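Local coordinates for uncharacterized protein (Bacteroides eggerthii, PDB 4FTD) that is of unknown function but, with an immunoglobulin-like domain joined to a six-bladed beta-propeller, probably takes part in carbohydrate metabolism, at residues L17-I22 against I44-L49; G145-V150 against P162-V167; P227-A231 against I276-V282; A358-A362 against S405-A410. All coordinates share one frame; numbering follows the deposited sequence.

Interaction 1: L17-I22 against I44-L49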
loop_
_atom_site.group_PDB
_atom_site.type_symbol
_atom_site.label_atom_id
_atom_site.label_comp_id
_atom_site.label_asym_id
_atom_site.label_seq_id
_atom_site.Cartn_x
_atom_site.Cartn_y
_atom_site.Cartn_z
ATOM N N LEU A 17 -15.214 38.531 27.795
ATOM C CA LEU A 17 -15.874 38.131 26.574
ATOM C C LEU A 17 -16.534 36.828 26.903
ATOM O O LEU A 17 -15.853 35.848 27.120
ATOM C CB LEU A 17 -14.848 37.928 25.458
ATOM C CG LEU A 17 -15.335 37.521 24.076
ATOM C CD1 LEU A 17 -16.253 38.613 23.542
ATOM C CD2 LEU A 17 -14.105 37.303 23.204
ATOM N N LEU A 18 -17.861 36.827 26.920
ATOM C CA LEU A 18 -18.674 35.642 27.256
ATOM C C LEU A 18 -18.960 34.731 26.023
ATOM O O LEU A 18 -19.043 33.515 26.144
ATOM C CB LEU A 18 -19.964 36.126 27.938
ATOM C CG LEU A 18 -19.781 37.072 29.130
ATOM C CD1 LEU A 18 -21.100 37.668 29.613
ATOM C CD2 LEU A 18 -19.082 36.320 30.249
ATOM N N SER A 19 -19.108 35.313 24.828
ATOM C CA SER A 19 -19.264 34.511 23.596
ATOM C C SER A 19 -18.937 35.377 22.390
ATOM O O SER A 19 -18.993 36.593 22.472
ATOM C CB SER A 19 -20.681 33.927 23.451
ATOM O OG SER A 19 -21.633 34.939 23.186
ATOM N N ILE A 20 -18.577 34.742 21.287
ATOM C CA ILE A 20 -18.185 35.469 20.087
ATOM C C ILE A 20 -18.469 34.593 18.851
ATOM O O ILE A 20 -18.369 33.356 18.891
ATOM C CB ILE A 20 -16.693 35.911 20.194
ATOM C CG1 ILE A 20 -16.345 36.950 19.096
ATOM C CG2 ILE A 20 -15.771 34.688 20.271
ATOM C CD1 ILE A 20 -15.028 37.682 19.261
ATOM N N LYS A 21 -18.910 35.245 17.794
ATOM C CA LYS A 21 -19.115 34.621 16.501
ATOM C C LYS A 21 -18.664 35.528 15.393
ATOM O O LYS A 21 -18.743 36.774 15.516
ATOM C CB LYS A 21 -20.558 34.171 16.253
ATOM C CG LYS A 21 -21.654 34.766 17.096
ATOM C CD LYS A 21 -23.023 34.312 16.585
ATOM C CE LYS A 21 -24.125 34.474 17.622
ATOM N NZ LYS A 21 -25.506 34.297 17.060
ATOM N N ILE A 22 -18.172 34.893 14.334
ATOM C CA ILE A 22 -17.917 35.552 13.047
ATOM C C ILE A 22 -19.214 35.368 12.248
ATOM O O ILE A 22 -19.739 34.268 12.149
ATOM C CB ILE A 22 -16.719 34.936 12.316
ATOM C CG1 ILE A 22 -15.404 35.293 13.024
ATOM C CG2 ILE A 22 -16.662 35.376 10.839
ATOM C CD1 ILE A 22 -14.280 34.363 12.636
ATOM N N ILE A 44 -8.938 33.207 21.714
ATOM C CA ILE A 44 -10.167 32.927 21.014
ATOM C C ILE A 44 -9.786 32.128 19.770
ATOM O O ILE A 44 -8.885 32.519 19.031
ATOM C CB ILE A 44 -10.921 34.206 20.582
ATOM C CG1 ILE A 44 -11.208 35.168 21.776
ATOM C CG2 ILE A 44 -12.228 33.819 19.867
ATOM C CD1 ILE A 44 -11.524 36.616 21.377
ATOM N N ASN A 45 -10.456 31.001 19.573
ATOM C CA ASN A 45 -10.316 30.180 18.363
ATOM C C ASN A 45 -11.658 29.926 17.685
ATOM O O ASN A 45 -12.712 30.073 18.284
ATOM C CB ASN A 45 -9.603 28.842 18.661
ATOM C CG ASN A 45 -8.139 29.044 18.908
ATOM O OD1 ASN A 45 -7.369 29.105 17.964
ATOM N ND2 ASN A 45 -7.769 29.297 20.160
ATOM N N PHE A 46 -11.572 29.557 16.417
ATOM C CA PHE A 46 -12.718 29.197 15.594
ATOM C C PHE A 46 -12.384 27.964 14.793
ATOM O O PHE A 46 -11.217 27.716 14.521
ATOM C CB PHE A 46 -13.014 30.320 14.582
ATOM C CG PHE A 46 -13.396 31.615 15.218
ATOM C CD1 PHE A 46 -12.419 32.543 15.563
ATOM C CD2 PHE A 46 -14.727 31.900 15.487
ATOM C CE1 PHE A 46 -12.768 33.756 16.168
ATOM C CE2 PHE A 46 -15.084 33.090 16.112
ATOM C CZ PHE A 46 -14.105 34.019 16.442
ATOM N N PRO A 47 -13.405 27.220 14.361
ATOM C CA PRO A 47 -13.114 26.184 13.350
ATOM C C PRO A 47 -12.484 26.831 12.103
ATOM O O PRO A 47 -12.634 28.039 11.855
ATOM C CB PRO A 47 -14.474 25.575 13.030
ATOM C CG PRO A 47 -15.486 26.281 13.856
ATOM C CD PRO A 47 -14.805 27.234 14.796
ATOM N N ARG A 48 -11.738 26.045 11.354
ATOM C CA ARG A 48 -11.054 26.555 10.177
ATOM C C ARG A 48 -12.105 27.032 9.170
ATOM O O ARG A 48 -13.138 26.407 9.012
ATOM C CB ARG A 48 -10.151 25.485 9.560
ATOM C CG ARG A 48 -9.015 25.055 10.478
ATOM C CD ARG A 48 -8.251 23.854 9.952
ATOM N NE ARG A 48 -7.020 23.683 10.731
ATOM C CZ ARG A 48 -5.889 24.383 10.547
ATOM N NH1 ARG A 48 -5.757 25.307 9.579
ATOM N NH2 ARG A 48 -4.850 24.151 11.334
ATOM N N LEU A 49 -11.840 28.149 8.516
ATOM C CA LEU A 49 -12.788 28.747 7.588
ATOM C C LEU A 49 -12.436 28.425 6.139
ATOM O O LEU A 49 -11.256 28.181 5.786
ATOM C CB LEU A 49 -12.813 30.272 7.789
ATOM C CG LEU A 49 -13.072 30.775 9.208
ATOM C CD1 LEU A 49 -13.188 32.305 9.197
ATOM C CD2 LEU A 49 -14.339 30.138 9.759
#
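The CA atoms of I20 and I44 lie 8.5 Å apart and those of K21 and F46 8.4 Å, the two chain directions differing by only 7°, in the hydrophobic core of the immunoglobulin-like domain. No backbone bond joins 17-22 to 44-49: strand 31-38 pairs with both strands, and the contact is made almost wholly by side chains. F46 carries the centre of the contact. I22 comes down on its ring from above: CD1 stands 3.6 Å from the centroid, almost exactly on the ring normal, in a CH-pi contact in which all six ring carbons are nearly equidistant from the methyl. This reach depends on the extended branch of I22, whose CG1 lies beside its backbone N and opposite the carbonyl carbon (chi1 -71°), so that CD1 rather than CG2 is carried onto the face. The edge of the ring looks toward K21 CA, while I20 CG2 approaches CZ obliquely at 4.2 Å. The same I20 CG2 also meets I44 CG2 at 3.7 Å, the two side chains crossing nearly at a right angle, and so touches both I44 and F46. At the far end L17 CD2 presses on I44 CD1, a contact closer than normal for methyl groups and therefore doubtful in detail. L90 of strand 85-93 touches L17, I20 and I44, and M103 of strand 98-106 lies against F46, which continues the apolar interior. Beyond F46, the methyl that sits over the ring has a second neighbour: I22 CD1 is 4.2 Å from L49 CD1.

Interaction 2: G145-V150 against P162-V167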
loop_
_atom_site.group_PDB
_atom_site.type_symbol
_atom_site.label_atom_id
_atom_site.label_comp_id
_atom_site.label_asym_id
_atom_site.label_seq_id
_atom_site.Cartn_x
_atom_site.Cartn_y
_atom_site.Cartn_z
ATOM N N GLY A 145 -9.026 -8.607 -2.255
ATOM C CA GLY A 145 -10.153 -7.937 -1.601
ATOM C C GLY A 145 -11.312 -8.872 -1.317
ATOM O O GLY A 145 -12.034 -8.670 -0.365
ATOM N N GLU A 146 -11.495 -9.883 -2.158
ATOM C CA GLU A 146 -12.595 -10.831 -2.033
ATOM C C GLU A 146 -12.079 -12.127 -1.404
ATOM O O GLU A 146 -12.735 -12.679 -0.544
ATOM C CB GLU A 146 -13.218 -11.078 -3.397
ATOM C CG GLU A 146 -14.431 -11.989 -3.338
ATOM C CD GLU A 146 -15.050 -12.302 -4.700
ATOM O OE1 GLU A 146 -14.383 -12.119 -5.754
ATOM O OE2 GLU A 146 -16.220 -12.751 -4.704
ATOM N N HIS A 147 -10.915 -12.616 -1.860
ATOM C CA HIS A 147 -10.303 -13.797 -1.275
ATOM C C HIS A 147 -8.827 -13.598 -0.956
ATOM O O HIS A 147 -8.174 -12.757 -1.528
ATOM C CB HIS A 147 -10.341 -14.982 -2.249
ATOM C CG HIS A 147 -11.718 -15.409 -2.641
ATOM N ND1 HIS A 147 -12.301 -15.020 -3.826
ATOM C CD2 HIS A 147 -12.618 -16.191 -2.009
ATOM C CE1 HIS A 147 -13.499 -15.569 -3.912
ATOM N NE2 HIS A 147 -13.716 -16.278 -2.821
ATOM N N VAL A 148 -8.332 -14.484 -0.117
ATOM C CA VAL A 148 -6.903 -14.771 0.051
ATOM C C VAL A 148 -6.676 -16.176 -0.570
ATOM O O VAL A 148 -7.398 -17.108 -0.276
ATOM C CB VAL A 148 -6.481 -14.766 1.509
ATOM C CG1 VAL A 148 -5.051 -15.336 1.710
ATOM C CG2 VAL A 148 -6.617 -13.340 2.047
ATOM N N LEU A 149 -5.709 -16.283 -1.464
ATOM C CA LEU A 149 -5.247 -17.542 -2.049
ATOM C C LEU A 149 -4.042 -18.002 -1.231
ATOM O O LEU A 149 -3.134 -17.206 -0.996
ATOM C CB LEU A 149 -4.840 -17.331 -3.511
ATOM C CG LEU A 149 -3.978 -18.412 -4.215
ATOM C CD1 LEU A 149 -4.806 -19.701 -4.348
ATOM C CD2 LEU A 149 -3.423 -17.901 -5.562
ATOM N N VAL A 150 -4.064 -19.262 -0.771
ATOM C CA VAL A 150 -2.981 -19.873 -0.033
ATOM C C VAL A 150 -2.472 -21.034 -0.877
ATOM O O VAL A 150 -3.248 -21.929 -1.207
ATOM C CB VAL A 150 -3.426 -20.380 1.333
ATOM C CG1 VAL A 150 -2.213 -20.988 2.018
ATOM C CG2 VAL A 150 -4.048 -19.219 2.115
ATOM N N PRO A 162 -3.955 -26.250 -2.603
ATOM C CA PRO A 162 -4.186 -24.806 -2.724
ATOM C C PRO A 162 -5.655 -24.400 -2.596
ATOM O O PRO A 162 -6.555 -25.098 -3.097
ATOM C CB PRO A 162 -3.620 -24.483 -4.115
ATOM C CG PRO A 162 -2.542 -25.539 -4.304
ATOM C CD PRO A 162 -3.137 -26.785 -3.683
ATOM N N HIS A 163 -5.889 -23.312 -1.873
ATOM C CA HIS A 163 -7.208 -22.943 -1.526
ATOM C C HIS A 163 -7.392 -21.450 -1.360
ATOM O O HIS A 163 -6.448 -20.714 -1.262
ATOM C CB HIS A 163 -7.633 -23.665 -0.237
ATOM C CG HIS A 163 -6.736 -23.408 0.934
ATOM N ND1 HIS A 163 -5.511 -24.040 1.069
ATOM C CD2 HIS A 163 -6.902 -22.634 2.052
ATOM C CE1 HIS A 163 -4.975 -23.673 2.237
ATOM N NE2 HIS A 163 -5.778 -22.796 2.837
ATOM N N LEU A 164 -8.652 -21.055 -1.403
ATOM C CA LEU A 164 -9.096 -19.692 -1.156
ATOM C C LEU A 164 -9.761 -19.598 0.220
ATOM O O LEU A 164 -10.304 -20.571 0.736
ATOM C CB LEU A 164 -10.069 -19.251 -2.248
ATOM C CG LEU A 164 -9.586 -19.296 -3.692
ATOM C CD1 LEU A 164 -10.743 -18.979 -4.636
ATOM C CD2 LEU A 164 -8.438 -18.354 -3.921
ATOM N N LEU A 165 -9.680 -18.416 0.801
ATOM C CA LEU A 165 -10.335 -18.060 2.037
ATOM C C LEU A 165 -11.105 -16.782 1.696
ATOM O O LEU A 165 -10.550 -15.826 1.191
ATOM C CB LEU A 165 -9.274 -17.801 3.084
ATOM C CG LEU A 165 -8.297 -18.921 3.497
ATOM C CD1 LEU A 165 -7.155 -18.365 4.331
ATOM C CD2 LEU A 165 -9.037 -19.995 4.306
ATOM N N LYS A 166 -12.391 -16.782 1.928
ATOM C CA LYS A 166 -13.201 -15.608 1.654
ATOM C C LYS A 166 -12.834 -14.538 2.708
ATOM O O LYS A 166 -12.804 -14.801 3.922
ATOM C CB LYS A 166 -14.680 -16.007 1.734
ATOM C CG LYS A 166 -15.555 -15.445 0.629
ATOM C CD LYS A 166 -17.052 -15.601 0.891
ATOM C CE LYS A 166 -17.508 -17.005 1.276
ATOM N NZ LYS A 166 -17.177 -18.047 0.265
ATOM N N VAL A 167 -12.486 -13.350 2.247
ATOM C CA VAL A 167 -12.129 -12.242 3.148
ATOM C C VAL A 167 -13.258 -11.902 4.147
ATOM O O VAL A 167 -12.978 -11.684 5.329
ATOM C CB VAL A 167 -11.668 -11.007 2.366
ATOM C CG1 VAL A 167 -11.501 -9.822 3.319
ATOM C CG2 VAL A 167 -10.354 -11.347 1.650
HETATM O O HOH W 1 -16.058 -17.416 -2.461
#
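H163 holds CG between its backbone N and carbonyl carbon (chi1 57°), which turns the imidazole alongside V150, whereas CG of H147 sits opposite the carbonyl carbon (chi1 -61°) and raises its ring beside L164 and K166. The two histidines thus stand on opposite faces of one pair of strands. V150 CB lies over the H163 ring, 3.9 Å from the centroid and shifted toward the rim on the side of CE1 and NE2. That ring is fixed in rotation at both nitrogens, NE2 hydrogen-bonding with Y130 OH and ND1 with T161 O. On the H147 side of the sheet, L164 CD1 makes a CH-pi contact almost over the centre of the H147 ring, 4.2 Å from the centroid, while K166 runs side by side with it. A water in the plane of the H147 ring links the two polar ends, 2.6 Å from H147 NE2 and 3.0 Å from K166 NZ, from which it accepts a hydrogen bond; the lysine reaches it by bending at its last two torsions. Next to V150, the L165 CD1 methyl meets V150 CG2 at 3.9 Å. The backbones are antiparallel. V148 and L165 exchange two bonds, as do V150 and H163, the straightest running from V150 N to H163 O (2.8 Å, 176° at the hydrogen). Past the strand end, where helix 167-171 begins, V167 N still donates to E146 O at 2.9 Å. L197 of the neighbouring sheet touches H147, L149 and L164. This is the beta hairpin between the two middle strands of a four-stranded antiparallel blade, the repeating unit of a beta-propeller.

Interaction 3: P227-A231 against I276-V282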
loop_
_atom_site.group_PDB
_atom_site.type_symbol
_atom_site.label_atom_id
_atom_site.label_comp_id
_atom_site.label_asym_id
_atom_site.label_seq_id
_atom_site.Cartn_x
_atom_site.Cartn_y
_atom_site.Cartn_z
ATOM N N PRO A 227 -9.302 -26.760 -13.566
ATOM C CA PRO A 227 -8.043 -26.130 -13.863
ATOM C C PRO A 227 -7.768 -26.190 -15.394
ATOM O O PRO A 227 -8.155 -27.158 -16.013
ATOM C CB PRO A 227 -7.039 -27.028 -13.123
ATOM C CG PRO A 227 -7.681 -28.385 -13.117
ATOM C CD PRO A 227 -9.122 -28.068 -12.900
ATOM N N GLU A 228 -7.084 -25.200 -15.959
ATOM C CA GLU A 228 -6.611 -25.248 -17.338
ATOM C C GLU A 228 -5.098 -25.112 -17.334
ATOM O O GLU A 228 -4.571 -24.217 -16.691
ATOM C CB GLU A 228 -7.217 -24.105 -18.149
ATOM C CG GLU A 228 -8.731 -24.151 -18.212
ATOM C CD GLU A 228 -9.342 -22.931 -18.899
ATOM O OE1 GLU A 228 -8.996 -22.728 -20.088
ATOM O OE2 GLU A 228 -10.164 -22.193 -18.259
ATOM N N VAL A 229 -4.402 -26.006 -18.028
ATOM C CA VAL A 229 -2.969 -25.845 -18.217
ATOM C C VAL A 229 -2.841 -24.796 -19.331
ATOM O O VAL A 229 -3.335 -25.018 -20.425
ATOM C CB VAL A 229 -2.275 -27.135 -18.650
ATOM C CG1 VAL A 229 -0.777 -26.927 -18.543
ATOM C CG2 VAL A 229 -2.794 -28.333 -17.833
ATOM N N ILE A 230 -2.206 -23.672 -19.027
ATOM C CA ILE A 230 -1.953 -22.607 -20.016
ATOM C C ILE A 230 -0.495 -22.531 -20.465
ATOM O O ILE A 230 -0.205 -21.871 -21.441
ATOM C CB ILE A 230 -2.516 -21.212 -19.571
ATOM C CG1 ILE A 230 -1.834 -20.654 -18.323
ATOM C CG2 ILE A 230 -4.019 -21.328 -19.377
ATOM C CD1 ILE A 230 -2.164 -19.190 -18.024
ATOM N N ALA A 231 0.414 -23.220 -19.778
ATOM C CA ALA A 231 1.812 -23.328 -20.226
ATOM C C ALA A 231 2.416 -24.580 -19.700
ATOM O O ALA A 231 2.087 -25.039 -18.580
ATOM C CB ALA A 231 2.641 -22.145 -19.757
ATOM N N ILE A 276 1.951 -12.999 -21.621
ATOM C CA ILE A 276 0.604 -13.529 -21.501
ATOM C C ILE A 276 -0.341 -12.497 -22.117
ATOM O O ILE A 276 -0.130 -11.308 -21.958
ATOM C CB ILE A 276 0.266 -13.921 -20.031
ATOM C CG1 ILE A 276 -1.121 -14.572 -19.946
ATOM C CG2 ILE A 276 0.265 -12.741 -19.124
ATOM C CD1 ILE A 276 -1.299 -15.496 -18.754
ATOM N N SER A 277 -1.333 -12.974 -22.861
ATOM C CA SER A 277 -2.370 -12.148 -23.454
ATOM C C SER A 277 -3.718 -12.833 -23.346
ATOM O O SER A 277 -3.821 -14.061 -23.285
ATOM C CB SER A 277 -2.092 -11.854 -24.943
ATOM O OG SER A 277 -1.963 -13.076 -25.638
ATOM N N GLY A 278 -4.757 -12.013 -23.322
ATOM C CA GLY A 278 -6.126 -12.485 -23.209
ATOM C C GLY A 278 -6.322 -13.383 -22.005
ATOM O O GLY A 278 -7.089 -14.309 -22.076
ATOM N N HIS A 279 -5.605 -13.133 -20.909
ATOM C CA HIS A 279 -5.708 -13.864 -19.656
ATOM C C HIS A 279 -5.119 -15.281 -19.651
ATOM O O HIS A 279 -4.694 -15.707 -18.611
ATOM C CB HIS A 279 -7.145 -13.981 -19.116
ATOM C CG HIS A 279 -7.880 -12.688 -19.016
ATOM N ND1 HIS A 279 -8.614 -12.186 -20.070
ATOM C CD2 HIS A 279 -8.037 -11.818 -18.000
ATOM C CE1 HIS A 279 -9.181 -11.056 -19.698
ATOM N NE2 HIS A 279 -8.841 -10.800 -18.452
ATOM N N LYS A 280 -5.178 -16.006 -20.768
ATOM C CA LYS A 280 -4.843 -17.428 -20.797
ATOM C C LYS A 280 -3.833 -17.832 -21.817
ATOM O O LYS A 280 -3.500 -19.007 -21.855
ATOM C CB LYS A 280 -6.099 -18.215 -21.190
ATOM C CG LYS A 280 -7.268 -18.061 -20.276
ATOM C CD LYS A 280 -8.530 -18.514 -20.963
ATOM C CE LYS A 280 -8.616 -20.001 -21.069
ATOM N NZ LYS A 280 -9.925 -20.354 -21.706
ATOM N N THR A 281 -3.406 -16.935 -22.713
ATOM C CA THR A 281 -2.542 -17.342 -23.819
ATOM C C THR A 281 -1.105 -16.947 -23.513
ATOM O O THR A 281 -0.802 -15.764 -23.489
ATOM C CB THR A 281 -2.977 -16.667 -25.140
ATOM O OG1 THR A 281 -4.343 -16.996 -25.384
ATOM C CG2 THR A 281 -2.162 -17.145 -26.327
ATOM N N VAL A 282 -0.236 -17.938 -23.296
ATOM C CA VAL A 282 1.182 -17.730 -22.988
ATOM C C VAL A 282 1.958 -17.845 -24.328
ATOM O O VAL A 282 1.960 -18.891 -24.953
ATOM C CB VAL A 282 1.662 -18.727 -21.927
ATOM C CG1 VAL A 282 3.164 -18.659 -21.692
ATOM C CG2 VAL A 282 0.919 -18.481 -20.610
HETATM O O HOH W 2 -11.755 -20.072 -19.105
HETATM O O HOH W 3 -1.295 -20.703 -23.471
HETATM O O HOH W 4 1.926 -21.927 -23.806
#
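K280 NZ is gripped from two directions: E228 OE1 forms a salt bridge with it at 3.0 Å, and a water that donates to E228 OE2 accepts from the same ammonium group. The pair spans two neighbouring blades of the beta-propeller, E228 on the outermost strand of one sheet and K280 in the turn between strands 270-277 and 281-291 of the next. The glutamate reaches across with its chain extended beyond CG, and the lysine meets it obliquely after bending at its third torsion (chi3 74°). Replacing E228 by an alanine would probably leave the ammonium of K280 without its carboxylate mate and set the exposed lysine chain free to swing away. Beside this polar rim, I230 packs between the two blades. Its CG1 lies between the backbone N and carbonyl carbon (chi1 65°), and from there CD1 turns toward I276 CD1 at 3.9 Å and toward V282 CG2 at 4.1 Å, crossing both side chains at about a right angle. Y203, from the central part of the first blade's sheet, touches both I230 and I276. The root of the I230 side chain also comes close, CB lying 3.3 Å from K280 O. I230 and A231 together face I217 in a classic beta bulge. No direct hydrogen bond connects the two segments, and water fills that role: one molecule lies 2.6 Å from I230 O while accepting from V282 N at 3.0 Å. Beyond it the apolar contact closes with A231 CB against V282 CG1 at 4.0 Å.

Interaction 4: A358-A362 against S405-A410; sequences AGQGA and SGNGNA
The carboxamide of Q360 meets 405-410 along its edge, both its polar atoms being used: OE1 accepts from A410 N at 2.9 Å, nearly in line with the side-chain carbonyl, and NE2 donates to G408 O at 3.0 Å. The G408 oxygen lies close to the amide plane of Q360, but NE2 in turn stands over the face of the G408 carbonyl, 73° out of its plane. CG opposite the backbone N (chi1 178°) and a bend at the next torsion fold the amide back onto this loop. A leucine in place of Q360 would probably leave A410 N and G408 O without these partners and let the loop shift. The backbones are tied by two more bonds, N407 N to G359 O at 3.2 Å and G361 N to N407 O at 2.8 Å. G406 packs with its CA against G359 O and G361 O, where a side chain would strike the latter. R435 binds the carbonyls of A358, G359 and S405. Two loops of the beta-propeller are thereby joined by a single backbone bridge, Q360 with N407, next to an Asx turn, N407 OD1 accepting from N409 N, that shapes 407-409 within its own loop.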
loop_
_atom_site.group_PDB
_atom_site.type_symbol
_atom_site.label_atom_id
_atom_site.label_comp_id
_atom_site.label_asym_id
_atom_site.label_seq_id
_atom_site.Cartn_x
_atom_site.Cartn_y
_atom_site.Cartn_z
ATOM N N ALA A 358 11.780 -9.614 3.638
ATOM C CA ALA A 358 11.794 -11.094 3.554
ATOM C C ALA A 358 12.398 -11.824 4.745
ATOM O O ALA A 358 11.780 -12.738 5.333
ATOM C CB ALA A 358 12.491 -11.522 2.263
ATOM N N GLY A 359 13.622 -11.455 5.115
ATOM C CA GLY A 359 14.306 -12.207 6.155
ATOM C C GLY A 359 14.869 -13.534 5.662
ATOM O O GLY A 359 14.548 -14.581 6.205
ATOM N N GLN A 360 15.765 -13.461 4.679
ATOM C CA GLN A 360 16.370 -14.644 4.040
ATOM C C GLN A 360 17.687 -14.921 4.698
ATOM O O GLN A 360 18.577 -14.083 4.633
ATOM C CB GLN A 360 16.581 -14.383 2.536
ATOM C CG GLN A 360 17.247 -15.500 1.729
ATOM C CD GLN A 360 16.391 -16.746 1.615
ATOM O OE1 GLN A 360 15.224 -16.725 1.890
ATOM N NE2 GLN A 360 16.997 -17.850 1.212
ATOM N N GLY A 361 17.792 -16.063 5.371
ATOM C CA GLY A 361 18.994 -16.500 6.070
ATOM C C GLY A 361 18.704 -16.404 7.541
ATOM O O GLY A 361 18.136 -15.404 8.012
ATOM N N ALA A 362 19.101 -17.438 8.269
ATOM C CA ALA A 362 18.917 -17.512 9.709
ATOM C C ALA A 362 19.459 -16.302 10.451
ATOM O O ALA A 362 18.928 -15.963 11.492
ATOM C CB ALA A 362 19.533 -18.785 10.244
ATOM N N SER A 405 11.286 -15.463 12.129
ATOM C CA SER A 405 12.703 -15.146 12.075
ATOM C C SER A 405 13.239 -15.572 10.716
ATOM O O SER A 405 12.520 -16.113 9.856
ATOM C CB SER A 405 13.440 -15.832 13.224
ATOM O OG SER A 405 13.297 -17.215 13.091
ATOM N N GLY A 406 14.504 -15.294 10.494
ATOM C CA GLY A 406 15.084 -15.612 9.221
ATOM C C GLY A 406 15.063 -17.085 8.892
ATOM O O GLY A 406 15.273 -17.890 9.745
ATOM N N ASN A 407 14.795 -17.416 7.645
ATOM C CA ASN A 407 14.820 -18.806 7.182
ATOM C C ASN A 407 15.397 -18.879 5.768
ATOM O O ASN A 407 15.665 -17.848 5.122
ATOM C CB ASN A 407 13.411 -19.451 7.301
ATOM C CG ASN A 407 12.385 -18.793 6.425
ATOM O OD1 ASN A 407 12.572 -18.760 5.208
ATOM N ND2 ASN A 407 11.251 -18.329 7.011
ATOM N N GLY A 408 15.601 -20.100 5.289
ATOM C CA GLY A 408 16.197 -20.320 3.966
ATOM C C GLY A 408 15.224 -20.245 2.794
ATOM O O GLY A 408 15.639 -20.433 1.685
ATOM N N ASN A 409 13.941 -19.943 3.016
ATOM C CA ASN A 409 12.950 -19.933 1.943
ATOM C C ASN A 409 11.925 -18.815 2.201
ATOM O O ASN A 409 10.726 -19.062 2.263
ATOM C CB ASN A 409 12.314 -21.335 1.807
ATOM C CG ASN A 409 11.946 -21.934 3.143
ATOM O OD1 ASN A 409 12.475 -22.970 3.525
ATOM N ND2 ASN A 409 11.100 -21.234 3.908
ATOM N N ALA A 410 12.442 -17.591 2.311
ATOM C CA ALA A 410 11.720 -16.436 2.826
ATOM C C ALA A 410 10.926 -15.709 1.721
ATOM O O ALA A 410 10.979 -14.473 1.576
ATOM C CB ALA A 410 12.720 -15.512 3.544
HETATM O O HOH W 5 16.754 -13.996 11.676
#

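The four contacts follow one another along the chain without interleaving. Interaction 1 stands apart, in the immunoglobulin-like domain, its centre 52 to 65 Å from those of the others, with nearest atoms at least about 34 Å away. Interactions 2, 3 and 4 all belong to the beta-propeller, with centres 21 to 32 Å apart and none touching another. Each works at a different level: interaction 2 lies within one blade, interaction 3 joins two adjacent blades, and interaction 4 ties loops near the blade made by strand 120-125 together with strands 412-420, 426-435 and 439-446. Because that sheet unites early and late strands, it probably closes the propeller ring, whereas the immunoglobulin-like domain is formed by the preceding part of the chain.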